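Putative oxidoreductase FAD-binding subunit (PDB 4ZOH) binds FAD and probably serves as the electron-transferring flavoprotein subunit of a molybdopterin-dependent oxidoreductase. Local coordinates at residues S175-E180 and T268-I273; S93-P98 and A117-A122; E223-G228 and I236-T241. All blocks are in the same frame, centred on the assembly; numbering follows the deposited sequence.

Contacts 1 and 2 meet at the flavin, their centres 13 Å apart, although contact 2 lies in the FAD-binding domain and contact 1 in the CO dehydrogenase flavoprotein C-terminal domain. D118 of contact 2 joins them: Y176 OH lies 2.6 Å from D118 OD1, probably as a hydrogen bond, and K178 NZ forms a 2.7 Å salt bridge with D118 OD2. Both contacts thereby bear on the pyrimidine end of the isoalloxazine. Contact 3 lies on the other side of contact 1, its centre 14 Å away, where helices 233-243 and 257-276 pack through I236 against I272 and A240 against T268. Contacts 2 and 3 do not touch; their nearest atoms are about 8 Å apart.

Contact 1 (S175-E180 and T268-I273); sequences SYQKLE and TKRAII. With FAD (flavin-adenine dinucleotide), chain H.
Q177 lays its amide arm across the helical turn at R270 and A271. Its CG stays beside the backbone N (chi1 -63°), and a bend at chi2 swings the amide along the helix surface. CG sits 3.8 Å from A271 CB, while OE1 comes within 3.5 Å of R270 CB. A271, also much buried, is small enough for its CA to lie 5.3 Å from S175 CA, and S175 CB touches A271 O at 3.5 Å. These residues join strand 173-179, at one border of a four-stranded antiparallel sheet, to helix 257-276 in the CO dehydrogenase flavoprotein C-terminal domain, the two segments running nearly antiparallel at 152°. No direct hydrogen bond crosses; a water makes the polar link instead, donating to Q177 OE1 and accepting from R270 NH1 at the guanidinium edge. Q177 NE2 donates to S175 OG at 2.9 Å, with the hydroxyl tilted 20° out of the amide plane. R270 packs CB on the Q177 amide, while its extended chain carries the guanidinium outward, where NH2 forms a salt bridge with an acidic side chain of another protein's chain. Next to Q177, the extended K178 reaches the flavin, NZ donating to FAD O4 at 2.8 Å.

Contact 2 (S93-P98 and A117-A122); sequences SNIGDP and ADYPAA. With FAD (flavin-adenine dinucleotide), chain H.
I95 and D118 run alongside each other, head to tail, at the pyrimidine end of the flavin, in the FAD-binding domain of the molybdopterin dehydrogenase family. I95 lies over one face of the pyrimidine ring, and D118 meets its N3 edge. The loop between helices 88-93 and 98-103 here meets the start of helix 119-125. I95 divides its branches between three partners. With CG1 beside the backbone N (chi1 -69°), that arm runs 3.5 Å from D118 OD2 and carries CD1 over one face of the Y119 ring. I95 CD1 makes a CH-pi contact 3.8 Å from the centroid of the Y119 ring and 19° off its normal, displaced toward the rim. The other branch, CG2, lies anti to the backbone N and faces the cofactor, touching FAD O2' and N1. A beta-branched residue suits this place because it can serve ring and flavin at once. Y119 is held at its far end by a hydrogen bond between its OH and H77 ND1.

D118 directs its carboxylate to the flavin: OD2 accepts from FAD N3 at 3.1 Å, a rather bent bond. Y176 OH at OD1 and K178 NZ at OD2 fix the rotation of the group from the neighbouring strand. Backbone N-H groups add to the hold, D118 N donating to FAD O2. G96 takes a positive phi, which suits glycine, and with no side chain its backbone lies close beside FAD N5; G96 N donates to FAD O4 at 2.9 Å, with an N-H...O angle of 160°.

Contact 3 (E223-G228 and I236-T241); sequences EEELLG and IEKAAT
L226 drops its branched end onto the methyl of A239, the tight half of a contact between two consecutive helices, 220-226 and 233-243, joined by a short connection in the CO dehydrogenase flavoprotein C-terminal domain. L226 CG lies 3.5 Å from A239 CB, and both CD1 and CD2 also touch that methyl, which is therefore straddled by the leucine fork. Holding CG beside the backbone N (chi1 -60°) turns this fork toward the partner helix, and its surroundings include I202, V205 and I207 of strand 201-210. Alanine suits the facing position: its small side chain lets the backbones approach to 5.2 Å between the CA atoms of E225 and A239. I236, one turn earlier, lends only its backbone to the leucine and points its own side chain at helix 257-276.

Toward solvent the fit changes character. E225 still packs with its aliphatic part, CB lying 3.8 Å from A239 CA and CG 3.8 Å from K238 CG, but its chain bends at chi2 so that the carboxylate passes the exposed lysine at a slant. E225 OE1 and K238 NZ remain 4.0 Å apart, too far for a salt bridge, although their opposite charges would still attract. The carboxylate has firmer partners in K229 and R242, both of which form salt bridges with it. Lysine suits this exposed side, its methylenes covering the glutamate stem while a water closes the gap, donating to E225 OE1 and accepting from K238 NZ at 2.8 Å.

Contact 1 (S175-E180 and T268-I273)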
loop_
_atom_site.group_PDB
_atom_site.type_symbol
_atom_site.label_atom_id
_atom_site.label_comp_id
_atom_site.label_asym_id
_atom_site.label_seq_id
_atom_site.Cartn_x
_atom_site.Cartn_y
_atom_site.Cartn_z
ATOM N N SER B 175 0.729 -0.197 56.548
ATOM C CA SER B 175 1.674 0.249 55.518
ATOM C C SER B 175 2.016 -0.945 54.618
ATOM O O SER B 175 2.195 -2.055 55.113
ATOM C CB SER B 175 2.960 0.800 56.140
ATOM O OG SER B 175 3.776 1.381 55.132
ATOM N N TYR B 176 2.044 -0.735 53.286
ATOM C CA TYR B 176 2.643 -1.741 52.386
ATOM C C TYR B 176 3.889 -1.102 51.869
ATOM O O TYR B 176 3.828 0.023 51.376
ATOM C CB TYR B 176 1.696 -2.153 51.243
ATOM C CG TYR B 176 2.314 -3.239 50.387
ATOM C CD1 TYR B 176 2.704 -4.443 50.955
ATOM C CD2 TYR B 176 2.515 -3.056 48.998
ATOM C CE1 TYR B 176 3.315 -5.421 50.210
ATOM C CE2 TYR B 176 3.105 -4.068 48.227
ATOM C CZ TYR B 176 3.493 -5.247 48.854
ATOM O OH TYR B 176 4.106 -6.265 48.157
ATOM N N GLN B 177 5.026 -1.764 52.066
ATOM C CA GLN B 177 6.339 -1.289 51.537
ATOM C C GLN B 177 6.732 -2.218 50.383
ATOM O O GLN B 177 6.763 -3.429 50.543
ATOM C CB GLN B 177 7.431 -1.339 52.630
ATOM C CG GLN B 177 7.154 -0.407 53.831
ATOM C CD GLN B 177 7.263 1.066 53.464
ATOM O OE1 GLN B 177 8.105 1.459 52.658
ATOM N NE2 GLN B 177 6.414 1.894 54.058
ATOM N N LYS B 178 6.995 -1.640 49.225
ATOM C CA LYS B 178 7.318 -2.425 48.075
ATOM C C LYS B 178 8.643 -1.945 47.566
ATOM O O LYS B 178 8.770 -0.813 47.157
ATOM C CB LYS B 178 6.242 -2.257 47.003
ATOM C CG LYS B 178 6.396 -3.241 45.856
ATOM C CD LYS B 178 5.325 -3.088 44.795
ATOM C CE LYS B 178 5.626 -4.050 43.645
ATOM N NZ LYS B 178 4.472 -4.281 42.755
ATOM N N LEU B 179 9.622 -2.824 47.563
ATOM C CA LEU B 179 10.909 -2.464 46.956
ATOM C C LEU B 179 10.884 -2.878 45.479
ATOM O O LEU B 179 10.528 -4.059 45.143
ATOM C CB LEU B 179 12.090 -3.125 47.705
ATOM C CG LEU B 179 13.509 -2.970 47.129
ATOM C CD1 LEU B 179 13.985 -1.543 47.018
ATOM C CD2 LEU B 179 14.475 -3.785 47.976
ATOM N N GLU B 180 11.288 -1.931 44.623
ATOM C CA GLU B 180 11.244 -2.107 43.161
ATOM C C GLU B 180 12.304 -1.264 42.457
ATOM O O GLU B 180 12.587 -0.111 42.805
ATOM C CB GLU B 180 9.863 -1.763 42.579
ATOM C CG GLU B 180 9.402 -0.344 42.881
ATOM C CD GLU B 180 7.939 -0.099 42.590
ATOM O OE1 GLU B 180 7.111 -1.005 42.630
ATOM O OE2 GLU B 180 7.618 1.045 42.303
ATOM N N THR B 268 10.586 -3.595 56.771
ATOM C CA THR B 268 9.906 -3.717 58.077
ATOM C C THR B 268 10.070 -2.418 58.888
ATOM O O THR B 268 9.093 -1.845 59.333
ATOM C CB THR B 268 10.424 -4.906 58.844
ATOM O OG1 THR B 268 10.249 -6.058 58.024
ATOM C CG2 THR B 268 9.658 -5.153 60.104
ATOM N N LYS B 269 11.289 -1.892 58.991
ATOM C CA LYS B 269 11.425 -0.627 59.727
ATOM C C LYS B 269 10.586 0.483 59.090
ATOM O O LYS B 269 9.918 1.252 59.826
ATOM C CB LYS B 269 12.901 -0.211 59.892
ATOM C CG LYS B 269 13.122 0.941 60.830
ATOM C CD LYS B 269 14.619 1.243 60.979
ATOM C CE LYS B 269 14.814 2.601 61.642
ATOM N NZ LYS B 269 16.186 2.814 62.149
ATOM N N ARG B 270 10.662 0.610 57.740
ATOM C CA ARG B 270 9.886 1.665 57.003
ATOM C C ARG B 270 8.370 1.451 57.286
ATOM O O ARG B 270 7.670 2.382 57.588
ATOM C CB ARG B 270 10.145 1.583 55.503
ATOM C CG ARG B 270 11.469 2.174 55.060
ATOM C CD ARG B 270 11.778 1.759 53.622
ATOM N NE ARG B 270 12.839 2.634 53.135
ATOM C CZ ARG B 270 13.137 2.903 51.862
ATOM N NH1 ARG B 270 12.449 2.365 50.844
ATOM N NH2 ARG B 270 14.133 3.746 51.618
ATOM N N ALA B 271 7.940 0.193 57.324
ATOM C CA ALA B 271 6.519 -0.174 57.538
ATOM C C ALA B 271 6.002 0.234 58.933
ATOM O O ALA B 271 4.980 0.957 59.029
ATOM C CB ALA B 271 6.330 -1.648 57.288
ATOM N N ILE B 272 6.734 -0.157 59.992
ATOM C CA ILE B 272 6.384 0.222 61.372
ATOM C C ILE B 272 6.292 1.751 61.450
ATOM O O ILE B 272 5.252 2.307 61.821
ATOM C CB ILE B 272 7.417 -0.366 62.372
ATOM C CG1 ILE B 272 7.573 -1.842 62.171
ATOM C CG2 ILE B 272 7.014 -0.166 63.815
ATOM C CD1 ILE B 272 8.824 -2.380 62.821
ATOM N N ILE B 273 7.341 2.434 61.008
ATOM C CA ILE B 273 7.402 3.898 61.130
ATOM C C ILE B 273 6.341 4.628 60.303
ATOM O O ILE B 273 5.791 5.662 60.741
ATOM C CB ILE B 273 8.808 4.471 60.845
ATOM C CG1 ILE B 273 9.807 4.106 61.991
ATOM C CG2 ILE B 273 8.794 5.987 60.594
ATOM C CD1 ILE B 273 11.271 4.444 61.662
HETATM P PA FAD H . -5.765 -14.343 34.856
HETATM O O1A FAD H . -4.504 -14.036 34.121
HETATM O O2A FAD H . -7.074 -14.292 34.193
HETATM O O5B FAD H . -5.669 -15.770 35.483
HETATM C C5B FAD H . -4.455 -16.176 36.185
HETATM C C4B FAD H . -4.632 -17.710 36.702
HETATM O O4B FAD H . -5.818 -17.888 37.574
HETATM C C3B FAD H . -4.930 -18.585 35.490
HETATM O O3B FAD H . -4.276 -19.821 35.649
HETATM C C2B FAD H . -6.470 -18.724 35.455
HETATM O O2B FAD H . -6.942 -19.912 34.809
HETATM C C1B FAD H . -6.803 -18.808 36.906
HETATM N N9A FAD H . -7.952 -18.099 37.456
HETATM C C8A FAD H . -8.336 -16.841 37.252
HETATM N N7A FAD H . -9.403 -16.569 38.039
HETATM C C5A FAD H . -9.676 -17.688 38.752
HETATM C C6A FAD H . -10.634 -18.018 39.734
HETATM N N6A FAD H . -11.493 -17.074 40.108
HETATM N N1A FAD H . -10.655 -19.259 40.256
HETATM C C2A FAD H . -9.728 -20.194 39.921
HETATM N N3A FAD H . -8.814 -19.910 38.988
HETATM C C4A FAD H . -8.756 -18.666 38.389
HETATM N N1 FAD H . 1.030 -8.737 40.045
HETATM C C2 FAD H . 1.513 -8.338 41.287
HETATM O O2 FAD H . 1.131 -8.915 42.285
HETATM N N3 FAD H . 2.398 -7.308 41.399
HETATM C C4 FAD H . 2.852 -6.662 40.297
HETATM O O4 FAD H . 3.617 -5.706 40.459
HETATM C C4X FAD H . 2.398 -7.076 39.026
HETATM N N5 FAD H . 2.852 -6.417 37.905
HETATM C C5X FAD H . 2.402 -6.864 36.626
HETATM C C6 FAD H . 2.916 -6.232 35.500
HETATM C C7 FAD H . 2.476 -6.617 34.224
HETATM C C7M FAD H . 3.087 -5.864 33.022
HETATM C C8 FAD H . 1.543 -7.666 34.088
HETATM C C8M FAD H . 1.034 -8.173 32.711
HETATM C C9 FAD H . 1.061 -8.341 35.225
HETATM C C9A FAD H . 1.476 -7.923 36.493
HETATM N N10 FAD H . 1.017 -8.565 37.664
HETATM C C10 FAD H . 1.490 -8.112 38.910
HETATM C "C1'" FAD H . 0.073 -9.676 37.624
HETATM C "C2'" FAD H . -1.382 -9.172 37.638
HETATM O "O2'" FAD H . -1.675 -8.703 38.971
HETATM C "C3'" FAD H . -2.396 -10.254 37.171
HETATM O "O3'" FAD H . -3.611 -9.546 36.917
HETATM C "C4'" FAD H . -2.661 -11.331 38.211
HETATM O "O4'" FAD H . -1.408 -11.888 38.607
HETATM C "C5'" FAD H . -3.577 -12.451 37.671
HETATM O "O5'" FAD H . -4.932 -11.947 37.807
HETATM P P FAD H . -5.896 -11.940 36.559
HETATM O O1P FAD H . -7.273 -11.630 37.048
HETATM O O2P FAD H . -5.351 -11.077 35.487
HETATM O O3P FAD H . -5.811 -13.478 36.211
HETATM O O HOH W 1 10.048 0.423 50.719
#

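Contact 2 (S93-P98 and A117-A122)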
loop_
_atom_site.group_PDB
_atom_site.type_symbol
_atom_site.label_atom_id
_atom_site.label_comp_id
_atom_site.label_asym_id
_atom_site.label_seq_id
_atom_site.Cartn_x
_atom_site.Cartn_y
_atom_site.Cartn_z
ATOM N N SER B 93 -3.082 -0.954 45.135
ATOM C CA SER B 93 -2.501 0.257 44.520
ATOM C C SER B 93 -1.106 0.104 43.958
ATOM O O SER B 93 -0.673 0.887 43.086
ATOM C CB SER B 93 -2.419 1.370 45.580
ATOM O OG SER B 93 -3.722 1.909 45.783
ATOM N N ASN B 94 -0.330 -0.734 44.615
ATOM C CA ASN B 94 1.045 -0.968 44.217
ATOM C C ASN B 94 1.201 -1.949 43.063
ATOM O O ASN B 94 2.280 -2.078 42.541
ATOM C CB ASN B 94 1.823 -1.566 45.411
ATOM C CG ASN B 94 2.223 -0.513 46.402
ATOM O OD1 ASN B 94 3.310 0.060 46.284
ATOM N ND2 ASN B 94 1.332 -0.214 47.354
ATOM N N ILE B 95 0.161 -2.696 42.730
ATOM C CA ILE B 95 0.308 -3.773 41.741
ATOM C C ILE B 95 0.625 -3.197 40.356
ATOM O O ILE B 95 0.049 -2.174 39.948
ATOM C CB ILE B 95 -0.939 -4.667 41.670
ATOM C CG1 ILE B 95 -1.066 -5.462 42.953
ATOM C CG2 ILE B 95 -0.852 -5.633 40.472
ATOM C CD1 ILE B 95 -2.433 -6.172 43.106
ATOM N N GLY B 96 1.593 -3.790 39.675
ATOM C CA GLY B 96 1.883 -3.352 38.283
ATOM C C GLY B 96 1.743 -1.885 37.897
ATOM O O GLY B 96 2.375 -1.010 38.505
ATOM N N ASP B 97 0.952 -1.591 36.859
ATOM C CA ASP B 97 0.837 -0.201 36.384
ATOM C C ASP B 97 -0.664 0.045 36.227
ATOM O O ASP B 97 -1.432 -0.922 36.408
ATOM C CB ASP B 97 1.653 -0.030 35.096
ATOM C CG ASP B 97 1.144 -0.948 33.953
ATOM O OD1 ASP B 97 -0.102 -1.067 33.701
ATOM O OD2 ASP B 97 1.991 -1.542 33.303
ATOM N N PRO B 98 -1.097 1.286 35.902
ATOM C CA PRO B 98 -2.518 1.581 35.864
ATOM C C PRO B 98 -3.312 0.636 34.956
ATOM O O PRO B 98 -4.389 0.121 35.360
ATOM C CB PRO B 98 -2.564 3.023 35.317
ATOM C CG PRO B 98 -1.287 3.630 35.805
ATOM C CD PRO B 98 -0.284 2.517 35.733
ATOM N N ALA B 117 4.131 -11.721 44.074
ATOM C CA ALA B 117 2.859 -10.932 44.097
ATOM C C ALA B 117 2.733 -10.012 45.297
ATOM O O ALA B 117 3.261 -10.306 46.394
ATOM C CB ALA B 117 1.630 -11.857 44.056
ATOM N N ASP B 118 1.960 -8.943 45.126
ATOM C CA ASP B 118 1.672 -8.037 46.233
ATOM C C ASP B 118 0.650 -8.581 47.246
ATOM O O ASP B 118 0.964 -8.649 48.462
ATOM C CB ASP B 118 1.342 -6.637 45.723
ATOM C CG ASP B 118 2.511 -6.019 45.028
ATOM O OD1 ASP B 118 3.647 -6.138 45.611
ATOM O OD2 ASP B 118 2.326 -5.444 43.890
ATOM N N TYR B 119 -0.503 -9.052 46.766
ATOM C CA TYR B 119 -1.603 -9.359 47.691
ATOM C C TYR B 119 -1.217 -10.324 48.834
ATOM O O TYR B 119 -1.648 -10.103 49.948
ATOM C CB TYR B 119 -2.829 -9.934 47.004
ATOM C CG TYR B 119 -3.698 -8.969 46.226
ATOM C CD1 TYR B 119 -4.125 -7.751 46.778
ATOM C CD2 TYR B 119 -4.158 -9.329 44.932
ATOM C CE1 TYR B 119 -4.972 -6.905 46.051
ATOM C CE2 TYR B 119 -5.000 -8.519 44.219
ATOM C CZ TYR B 119 -5.402 -7.313 44.772
ATOM O OH TYR B 119 -6.174 -6.492 43.999
ATOM N N PRO B 120 -0.464 -11.410 48.540
ATOM C CA PRO B 120 -0.218 -12.434 49.578
ATOM C C PRO B 120 0.457 -11.888 50.831
ATOM O O PRO B 120 0.195 -12.379 51.887
ATOM C CB PRO B 120 0.735 -13.438 48.871
ATOM C CG PRO B 120 0.377 -13.311 47.418
ATOM C CD PRO B 120 0.139 -11.823 47.254
ATOM N N ALA B 121 1.294 -10.870 50.699
ATOM C CA ALA B 121 1.856 -10.245 51.884
ATOM C C ALA B 121 0.744 -9.666 52.781
ATOM O O ALA B 121 0.770 -9.892 53.985
ATOM C CB ALA B 121 2.894 -9.207 51.544
ATOM N N ALA B 122 -0.182 -8.909 52.184
ATOM C CA ALA B 122 -1.337 -8.374 52.900
ATOM C C ALA B 122 -2.286 -9.486 53.337
ATOM O O ALA B 122 -2.778 -9.436 54.445
ATOM C CB ALA B 122 -2.086 -7.285 52.115
HETATM P PA FAD H . -5.765 -14.343 34.856
HETATM O O1A FAD H . -4.504 -14.036 34.121
HETATM O O2A FAD H . -7.074 -14.292 34.193
HETATM O O5B FAD H . -5.669 -15.770 35.483
HETATM C C5B FAD H . -4.455 -16.176 36.185
HETATM C C4B FAD H . -4.632 -17.710 36.702
HETATM O O4B FAD H . -5.818 -17.888 37.574
HETATM C C3B FAD H . -4.930 -18.585 35.490
HETATM O O3B FAD H . -4.276 -19.821 35.649
HETATM C C2B FAD H . -6.470 -18.724 35.455
HETATM O O2B FAD H . -6.942 -19.912 34.809
HETATM C C1B FAD H . -6.803 -18.808 36.906
HETATM N N9A FAD H . -7.952 -18.099 37.456
HETATM C C8A FAD H . -8.336 -16.841 37.252
HETATM N N7A FAD H . -9.403 -16.569 38.039
HETATM C C5A FAD H . -9.676 -17.688 38.752
HETATM C C6A FAD H . -10.634 -18.018 39.734
HETATM N N6A FAD H . -11.493 -17.074 40.108
HETATM N N1A FAD H . -10.655 -19.259 40.256
HETATM C C2A FAD H . -9.728 -20.194 39.921
HETATM N N3A FAD H . -8.814 -19.910 38.988
HETATM C C4A FAD H . -8.756 -18.666 38.389
HETATM N N1 FAD H . 1.030 -8.737 40.045
HETATM C C2 FAD H . 1.513 -8.338 41.287
HETATM O O2 FAD H . 1.131 -8.915 42.285
HETATM N N3 FAD H . 2.398 -7.308 41.399
HETATM C C4 FAD H . 2.852 -6.662 40.297
HETATM O O4 FAD H . 3.617 -5.706 40.459
HETATM C C4X FAD H . 2.398 -7.076 39.026
HETATM N N5 FAD H . 2.852 -6.417 37.905
HETATM C C5X FAD H . 2.402 -6.864 36.626
HETATM C C6 FAD H . 2.916 -6.232 35.500
HETATM C C7 FAD H . 2.476 -6.617 34.224
HETATM C C7M FAD H . 3.087 -5.864 33.022
HETATM C C8 FAD H . 1.543 -7.666 34.088
HETATM C C8M FAD H . 1.034 -8.173 32.711
HETATM C C9 FAD H . 1.061 -8.341 35.225
HETATM C C9A FAD H . 1.476 -7.923 36.493
HETATM N N10 FAD H . 1.017 -8.565 37.664
HETATM C C10 FAD H . 1.490 -8.112 38.910
HETATM C "C1'" FAD H . 0.073 -9.676 37.624
HETATM C "C2'" FAD H . -1.382 -9.172 37.638
HETATM O "O2'" FAD H . -1.675 -8.703 38.971
HETATM C "C3'" FAD H . -2.396 -10.254 37.171
HETATM O "O3'" FAD H . -3.611 -9.546 36.917
HETATM C "C4'" FAD H . -2.661 -11.331 38.211
HETATM O "O4'" FAD H . -1.408 -11.888 38.607
HETATM C "C5'" FAD H . -3.577 -12.451 37.671
HETATM O "O5'" FAD H . -4.932 -11.947 37.807
HETATM P P FAD H . -5.896 -11.940 36.559
HETATM O O1P FAD H . -7.273 -11.630 37.048
HETATM O O2P FAD H . -5.351 -11.077 35.487
HETATM O O3P FAD H . -5.811 -13.478 36.211
#

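Contact 3 (E223-G228 and I236-T241)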
loop_
_atom_site.group_PDB
_atom_site.type_symbol
_atom_site.label_atom_id
_atom_site.label_comp_id
_atom_site.label_asym_id
_atom_site.label_seq_id
_atom_site.Cartn_x
_atom_site.Cartn_y
_atom_site.Cartn_z
ATOM N N GLU B 223 6.987 -9.948 64.867
ATOM C CA GLU B 223 5.743 -9.887 65.628
ATOM C C GLU B 223 5.889 -10.064 67.153
ATOM O O GLU B 223 5.464 -9.172 67.920
ATOM C CB GLU B 223 4.710 -10.841 65.042
ATOM C CG GLU B 223 4.115 -10.259 63.782
ATOM C CD GLU B 223 3.293 -11.272 63.019
ATOM O OE1 GLU B 223 2.784 -12.232 63.650
ATOM O OE2 GLU B 223 3.146 -11.080 61.786
ATOM N N GLU B 224 6.456 -11.198 67.576
ATOM C CA GLU B 224 6.950 -11.408 68.951
ATOM C C GLU B 224 7.612 -10.170 69.558
ATOM O O GLU B 224 7.213 -9.700 70.581
ATOM C CB GLU B 224 7.996 -12.480 68.916
ATOM C CG GLU B 224 7.535 -13.848 69.331
ATOM C CD GLU B 224 8.757 -14.707 69.514
ATOM O OE1 GLU B 224 9.672 -14.281 70.243
ATOM O OE2 GLU B 224 8.841 -15.770 68.884
ATOM N N GLU B 225 8.575 -9.592 68.872
ATOM C CA GLU B 225 9.253 -8.391 69.355
ATOM C C GLU B 225 8.367 -7.166 69.612
ATOM O O GLU B 225 8.734 -6.294 70.390
ATOM C CB GLU B 225 10.353 -8.040 68.387
ATOM C CG GLU B 225 11.722 -7.875 68.980
ATOM C CD GLU B 225 11.918 -8.671 70.264
ATOM O OE1 GLU B 225 12.045 -9.956 70.242
ATOM O OE2 GLU B 225 11.918 -7.934 71.270
ATOM N N LEU B 226 7.194 -7.087 68.983
ATOM C CA LEU B 226 6.451 -5.843 69.083
ATOM C C LEU B 226 5.188 -6.030 69.872
ATOM O O LEU B 226 4.662 -5.080 70.408
ATOM C CB LEU B 226 6.083 -5.263 67.691
ATOM C CG LEU B 226 7.147 -4.884 66.671
ATOM C CD1 LEU B 226 6.551 -4.904 65.248
ATOM C CD2 LEU B 226 7.730 -3.500 67.020
ATOM N N LEU B 227 4.671 -7.238 69.856
ATOM C CA LEU B 227 3.347 -7.495 70.377
ATOM C C LEU B 227 3.248 -7.224 71.892
ATOM O O LEU B 227 4.011 -7.779 72.683
ATOM C CB LEU B 227 2.948 -8.918 70.089
ATOM C CG LEU B 227 1.520 -9.264 70.511
ATOM C CD1 LEU B 227 0.483 -8.382 69.849
ATOM C CD2 LEU B 227 1.240 -10.731 70.241
ATOM N N GLY B 228 2.312 -6.361 72.263
ATOM C CA GLY B 228 2.047 -6.057 73.665
ATOM C C GLY B 228 3.009 -5.030 74.238
ATOM O O GLY B 228 2.773 -4.557 75.337
ATOM N N ILE B 236 11.672 -1.462 67.757
ATOM C CA ILE B 236 11.413 -1.282 66.331
ATOM C C ILE B 236 12.644 -1.836 65.556
ATOM O O ILE B 236 12.529 -2.733 64.664
ATOM C CB ILE B 236 11.176 0.219 66.023
ATOM C CG1 ILE B 236 9.741 0.633 66.353
ATOM C CG2 ILE B 236 11.477 0.533 64.546
ATOM C CD1 ILE B 236 9.495 2.148 66.340
ATOM N N GLU B 237 13.813 -1.316 65.937
ATOM C CA GLU B 237 15.106 -1.757 65.431
ATOM C C GLU B 237 15.253 -3.292 65.610
ATOM O O GLU B 237 15.614 -4.026 64.685
ATOM C CB GLU B 237 16.171 -0.959 66.193
ATOM C CG GLU B 237 17.613 -1.278 65.894
ATOM C CD GLU B 237 17.895 -1.218 64.412
ATOM O OE1 GLU B 237 17.309 -0.336 63.716
ATOM O OE2 GLU B 237 18.680 -2.078 63.970
ATOM N N LYS B 238 14.863 -3.784 66.776
ATOM C CA LYS B 238 14.968 -5.197 67.050
ATOM C C LYS B 238 13.972 -6.010 66.218
ATOM O O LYS B 238 14.324 -7.090 65.740
ATOM C CB LYS B 238 14.845 -5.500 68.571
ATOM C CG LYS B 238 15.397 -6.904 68.856
ATOM C CD LYS B 238 15.704 -7.291 70.296
ATOM C CE LYS B 238 16.377 -8.665 70.222
ATOM N NZ LYS B 238 15.931 -9.631 71.267
ATOM N N ALA B 239 12.729 -5.521 66.082
ATOM C CA ALA B 239 11.703 -6.231 65.311
ATOM C C ALA B 239 12.110 -6.291 63.849
ATOM O O ALA B 239 12.004 -7.329 63.211
ATOM C CB ALA B 239 10.384 -5.527 65.439
ATOM N N ALA B 240 12.634 -5.176 63.352
ATOM C CA ALA B 240 13.058 -5.060 61.946
ATOM C C ALA B 240 14.161 -6.112 61.672
ATOM O O ALA B 240 14.102 -6.846 60.666
ATOM C CB ALA B 240 13.511 -3.628 61.592
ATOM N N THR B 241 15.115 -6.216 62.611
ATOM C CA THR B 241 16.121 -7.313 62.629
ATOM C C THR B 241 15.478 -8.679 62.586
ATOM O O THR B 241 15.851 -9.514 61.742
ATOM C CB THR B 241 17.147 -7.166 63.818
ATOM O OG1 THR B 241 17.712 -5.867 63.744
ATOM C CG2 THR B 241 18.310 -8.177 63.736
HETATM O O HOH W 2 14.437 -11.958 71.106
#